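Local coordinates for Os03g0854200 protein (Oryza sativa Japonica Group, PDB 3HKM) that cleaves DNA hydrolytically and RNA phosphorolytically in vitro, binds double-stranded DNA and single-stranded RNA, and is a probable component of the exosome core complex, at residues Val40-Val44 with Ala122-Leu127; Leu137-Ile141 with Ile222-Arg227. All blocks are in the same frame, centred on the assembly; numbering follows the deposited sequence.

Contact 1: Val40-Val44 with Ala122-Leu127; sequences VLAAV and ACCAAL
Val40, Ala42 and Val44 meet Ala122, Cys123, Ala126 and Leu127 where a helix lies on the mixed sheet of the RNase PH fold. Strand segment 40-44 and helix segment 122-127 run roughly the same way, their axes 35° apart and 7.5 Å from each other at closest. The three strand residues point their CB atoms at the helix, and the small side chains of Ala122 and Ala126 are consistent with the close approach. Val44 can be followed outward. Val44 CB lies 4.1 Å from Ala126 O. From there the side chain forks. Val44 CG1 stands anti to the backbone N (chi1 -171°) and reaches Leu127 CD2 at 3.9 Å, the two side chains crossing at about a right angle. CG2, beside the backbone N, presses on the CB of Ala126. At 3.5 Å, Val44 CG2 to Ala126 CB is tighter than usual for two carbons.

Ala42 sits in the middle. Ala42 CB lies 3.7 Å from Ala126 CB. The same methyl also touches Ala122 CB. Ala42 CB meets Cys123 SG at 4.1 Å, an apolar contact. Ala122 O faces this methyl too, but the oxygen is already bonded to Ala126 N within the helix. Around the contact, Ala122, Ala125 and Ala126 also pack on strand 29-35. Cys123 touches Val104 and Leu106 of strand 100-110 and Leu84 and Leu88 of helix 77-91. All the touching residues are buried. At the start of the strand segment, Val40 CG1 packs against Ala122 CB at 3.4 Å, another tight carbon pair.

Contact 2: Leu137-Ile141 with Ile222-Arg227; sequences LAVAI and ISDFMR
Strand 138-141 and helix 222-227 run in roughly opposite directions, at 142°, with their axes 9.0 Å apart and Val139 nearest Ile222 along the backbones. Leu137, just before the strand, packs between three helix residues. Leu137 CD2 touches Ser223 CB and Met226 CB, and sits 3.7 Å above the guanidinium plane of Arg227, over its centre. The bend of Arg227 at chi2 (-96°) brings that group back over the leucine. With an alanine at Leu137, the methyl over the guanidinium would be gone, which is likely to open a gap beside Met226 and leave Arg227 held less firmly. Leu137 and Met226 lie side by side and point opposite ways, Met226 SD against CG and CD2 of Leu137. Extended beyond CG, Met226 carries its CE to 3.7 Å from Ala138 O, a buried oxygen with no polar partner.

Val139 is wedged against Ile222. Val139 CG1 lies 3.4 Å from both CB and CD1 of Ile222, tight for carbon pairs, while Val139 CG2 meets Ile222 CG2 at 3.6 Å. Ile222 CD1 also reaches Ile141 CG1, at 3.8 Å.

Helix 205-229 thus packs on one face of the antiparallel sheet. On the other side of strand 138-145, Ala140 meets Pro117, Ile120 and Asn121 of helix 115-130. Strand 165-172 pairs with strand 138-145 along one edge. Asn173, just beyond strand 165-172, makes weak hydrogen bonds with Ser223 OG and Arg227 NH2.

Helix 115-130 joins the two contacts, whose centres lie 12 Å apart. Contact 1 uses the face of this helix that lies on the mixed sheet. Cys124 points away from strand segment 40-44 and reaches contact 2. Cys124 SG packs 3.8 Å from Met226 SD and 3.4 Å from Ala138 N. Contact 2 thus puts the antiparallel sheet and helix 205-229 beside the helix already packed in contact 1. Helix 115-130 is followed in the chain by strand 138-145, and the two contacts lie in series. Both are largely buried, though Arg227 at the end of contact 2 is exposed. Both contacts are structural packing between secondary-structure elements of the chain.

Contact 1: Val40-Val44 with Ala122-Leu127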
loop_
_atom_site.group_PDB
_atom_site.type_symbol
_atom_site.label_atom_id
_atom_site.label_comp_id
_atom_site.label_asym_id
_atom_site.label_seq_id
_atom_site.Cartn_x
_atom_site.Cartn_y
_atom_site.Cartn_z
ATOM N N VAL A 40 -4.411 -0.977 9.292
ATOM C CA VAL A 40 -3.036 -1.449 9.284
ATOM C C VAL A 40 -2.132 -0.514 10.098
ATOM O O VAL A 40 -2.379 0.691 10.158
ATOM C CB VAL A 40 -2.536 -1.501 7.817
ATOM C CG1 VAL A 40 -1.117 -0.984 7.700
ATOM C CG2 VAL A 40 -2.710 -2.906 7.207
ATOM N N LEU A 41 -1.092 -1.065 10.725
ATOM C CA LEU A 41 -0.081 -0.245 11.397
ATOM C C LEU A 41 1.289 -0.388 10.737
ATOM O O LEU A 41 1.827 -1.491 10.640
ATOM C CB LEU A 41 0.020 -0.581 12.890
ATOM C CG LEU A 41 1.218 0.038 13.632
ATOM C CD1 LEU A 41 1.103 1.560 13.684
ATOM C CD2 LEU A 41 1.367 -0.528 15.041
ATOM N N ALA A 42 1.846 0.737 10.296
ATOM C CA ALA A 42 3.128 0.772 9.583
ATOM C C ALA A 42 4.248 1.429 10.400
ATOM O O ALA A 42 4.129 2.573 10.808
ATOM C CB ALA A 42 2.964 1.499 8.245
ATOM N N ALA A 43 5.340 0.704 10.625
ATOM C CA ALA A 43 6.445 1.205 11.452
ATOM C C ALA A 43 7.748 1.237 10.659
ATOM O O ALA A 43 8.130 0.235 10.059
ATOM C CB ALA A 43 6.608 0.344 12.711
ATOM N N VAL A 44 8.425 2.385 10.657
ATOM C CA VAL A 44 9.664 2.559 9.904
ATOM C C VAL A 44 10.785 2.997 10.827
ATOM O O VAL A 44 10.569 3.823 11.701
ATOM C CB VAL A 44 9.517 3.623 8.810
ATOM C CG1 VAL A 44 10.747 3.626 7.911
ATOM C CG2 VAL A 44 8.248 3.383 7.999
ATOM N N ALA A 122 -0.435 2.937 3.792
ATOM C CA ALA A 122 0.026 3.033 5.171
ATOM C C ALA A 122 1.539 3.212 5.236
ATOM O O ALA A 122 2.053 4.019 6.008
ATOM C CB ALA A 122 -0.379 1.784 5.922
ATOM N N CYS A 123 2.242 2.434 4.419
ATOM C CA CYS A 123 3.695 2.385 4.445
ATOM C C CYS A 123 4.288 3.605 3.793
ATOM O O CYS A 123 5.355 4.066 4.194
ATOM C CB CYS A 123 4.206 1.119 3.761
ATOM S SG CYS A 123 4.151 -0.327 4.829
ATOM N N CYS A 124 3.604 4.128 2.782
ATOM C CA CYS A 124 4.051 5.366 2.146
ATOM C C CYS A 124 3.966 6.523 3.128
ATOM O O CYS A 124 4.821 7.410 3.133
ATOM C CB CYS A 124 3.227 5.686 0.901
ATOM S SG CYS A 124 3.648 7.291 0.169
ATOM N N ALA A 125 2.931 6.510 3.960
ATOM C CA ALA A 125 2.756 7.552 4.966
ATOM C C ALA A 125 3.816 7.468 6.057
ATOM O O ALA A 125 4.370 8.489 6.465
ATOM C CB ALA A 125 1.370 7.481 5.571
ATOM N N ALA A 126 4.091 6.255 6.532
ATOM C CA ALA A 126 5.081 6.048 7.585
ATOM C C ALA A 126 6.512 6.388 7.135
ATOM O O ALA A 126 7.281 6.958 7.901
ATOM C CB ALA A 126 5.005 4.638 8.116
ATOM N N LEU A 127 6.865 6.045 5.898
ATOM C CA LEU A 127 8.161 6.428 5.328
ATOM C C LEU A 127 8.321 7.939 5.297
ATOM O O LEU A 127 9.375 8.475 5.649
ATOM C CB LEU A 127 8.306 5.904 3.898
ATOM C CG LEU A 127 8.439 4.398 3.683
ATOM C CD1 LEU A 127 8.145 4.061 2.234
ATOM C CD2 LEU A 127 9.824 3.930 4.091
#

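Contact 2: Leu137-Ile141 with Ile222-Arg227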
loop_
_atom_site.group_PDB
_atom_site.type_symbol
_atom_site.label_atom_id
_atom_site.label_comp_id
_atom_site.label_asym_id
_atom_site.label_seq_id
_atom_site.Cartn_x
_atom_site.Cartn_y
_atom_site.Cartn_z
ATOM N N LEU A 137 5.391 9.843 -4.062
ATOM C CA LEU A 137 4.389 9.133 -3.271
ATOM C C LEU A 137 3.910 7.869 -3.988
ATOM O O LEU A 137 3.853 7.827 -5.217
ATOM C CB LEU A 137 3.178 10.034 -3.026
ATOM C CG LEU A 137 3.081 10.879 -1.761
ATOM C CD1 LEU A 137 4.366 11.634 -1.474
ATOM C CD2 LEU A 137 1.895 11.819 -1.871
ATOM N N ALA A 138 3.560 6.848 -3.213
ATOM C CA ALA A 138 2.857 5.687 -3.744
ATOM C C ALA A 138 1.414 5.693 -3.233
ATOM O O ALA A 138 1.173 5.690 -2.026
ATOM C CB ALA A 138 3.560 4.400 -3.361
ATOM N N VAL A 139 0.460 5.715 -4.156
ATOM C CA VAL A 139 -0.953 5.672 -3.803
ATOM C C VAL A 139 -1.593 4.445 -4.459
ATOM O O VAL A 139 -1.690 4.363 -5.681
ATOM C CB VAL A 139 -1.680 6.996 -4.195
ATOM C CG1 VAL A 139 -3.181 6.804 -4.256
ATOM C CG2 VAL A 139 -1.334 8.099 -3.215
ATOM N N ALA A 140 -2.006 3.482 -3.641
ATOM C CA ALA A 140 -2.519 2.213 -4.151
ATOM C C ALA A 140 -4.033 2.118 -4.017
ATOM O O ALA A 140 -4.605 2.640 -3.068
ATOM C CB ALA A 140 -1.855 1.046 -3.435
ATOM N N ILE A 141 -4.677 1.449 -4.970
ATOM C CA ILE A 141 -6.128 1.278 -4.943
ATOM C C ILE A 141 -6.534 -0.108 -5.440
ATOM O O ILE A 141 -6.115 -0.532 -6.517
ATOM C CB ILE A 141 -6.847 2.340 -5.806
ATOM C CG1 ILE A 141 -6.532 3.756 -5.310
ATOM C CG2 ILE A 141 -8.345 2.094 -5.806
ATOM C CD1 ILE A 141 -7.138 4.852 -6.162
ATOM N N ILE A 222 -6.288 10.343 -2.333
ATOM C CA ILE A 222 -5.373 9.748 -1.365
ATOM C C ILE A 222 -4.088 10.568 -1.187
ATOM O O ILE A 222 -3.610 10.750 -0.065
ATOM C CB ILE A 222 -4.990 8.306 -1.744
ATOM C CG1 ILE A 222 -6.221 7.399 -1.784
ATOM C CG2 ILE A 222 -3.979 7.750 -0.755
ATOM C CD1 ILE A 222 -5.927 6.040 -2.376
ATOM N N SER A 223 -3.525 11.055 -2.290
ATOM C CA SER A 223 -2.304 11.862 -2.214
ATOM C C SER A 223 -2.548 13.281 -1.663
ATOM O O SER A 223 -1.671 13.847 -1.011
ATOM C CB SER A 223 -1.558 11.886 -3.558
ATOM O OG SER A 223 -2.329 12.501 -4.576
ATOM N N ASP A 224 -3.731 13.844 -1.910
ATOM C CA ASP A 224 -4.110 15.134 -1.325
ATOM C C ASP A 224 -4.177 15.005 0.201
ATOM O O ASP A 224 -3.920 15.959 0.927
ATOM C CB ASP A 224 -5.475 15.614 -1.846
ATOM C CG ASP A 224 -5.451 16.055 -3.316
ATOM O OD1 ASP A 224 -4.360 16.156 -3.925
ATOM O OD2 ASP A 224 -6.551 16.307 -3.864
ATOM N N PHE A 225 -4.544 13.815 0.670
ATOM C CA PHE A 225 -4.571 13.478 2.093
ATOM C C PHE A 225 -3.139 13.409 2.646
ATOM O O PHE A 225 -2.813 14.037 3.666
ATOM C CB PHE A 225 -5.296 12.134 2.271
ATOM C CG PHE A 225 -5.457 11.687 3.708
ATOM C CD1 PHE A 225 -6.240 12.406 4.597
ATOM C CD2 PHE A 225 -4.863 10.516 4.148
ATOM C CE1 PHE A 225 -6.403 11.984 5.906
ATOM C CE2 PHE A 225 -5.021 10.086 5.459
ATOM C CZ PHE A 225 -5.789 10.827 6.341
ATOM N N MET A 226 -2.291 12.640 1.963
ATOM C CA MET A 226 -0.869 12.570 2.280
ATOM C C MET A 226 -0.187 13.940 2.229
ATOM O O MET A 226 0.626 14.265 3.093
ATOM C CB MET A 226 -0.148 11.614 1.327
ATOM C CG MET A 226 -0.535 10.146 1.482
ATOM S SD MET A 226 0.288 9.053 0.298
ATOM C CE MET A 226 -0.419 7.474 0.740
ATOM N N ARG A 227 -0.513 14.741 1.221
ATOM C CA ARG A 227 0.185 16.013 1.024
ATOM C C ARG A 227 -0.264 17.149 1.955
ATOM O O ARG A 227 0.493 18.085 2.227
ATOM C CB ARG A 227 0.092 16.445 -0.441
ATOM C CG ARG A 227 0.973 15.628 -1.384
ATOM C CD ARG A 227 2.310 16.307 -1.655
ATOM N NE ARG A 227 3.219 15.451 -2.413
ATOM C CZ ARG A 227 2.949 14.992 -3.626
ATOM N NH1 ARG A 227 1.800 15.312 -4.201
ATOM N NH2 ARG A 227 3.815 14.212 -4.264
#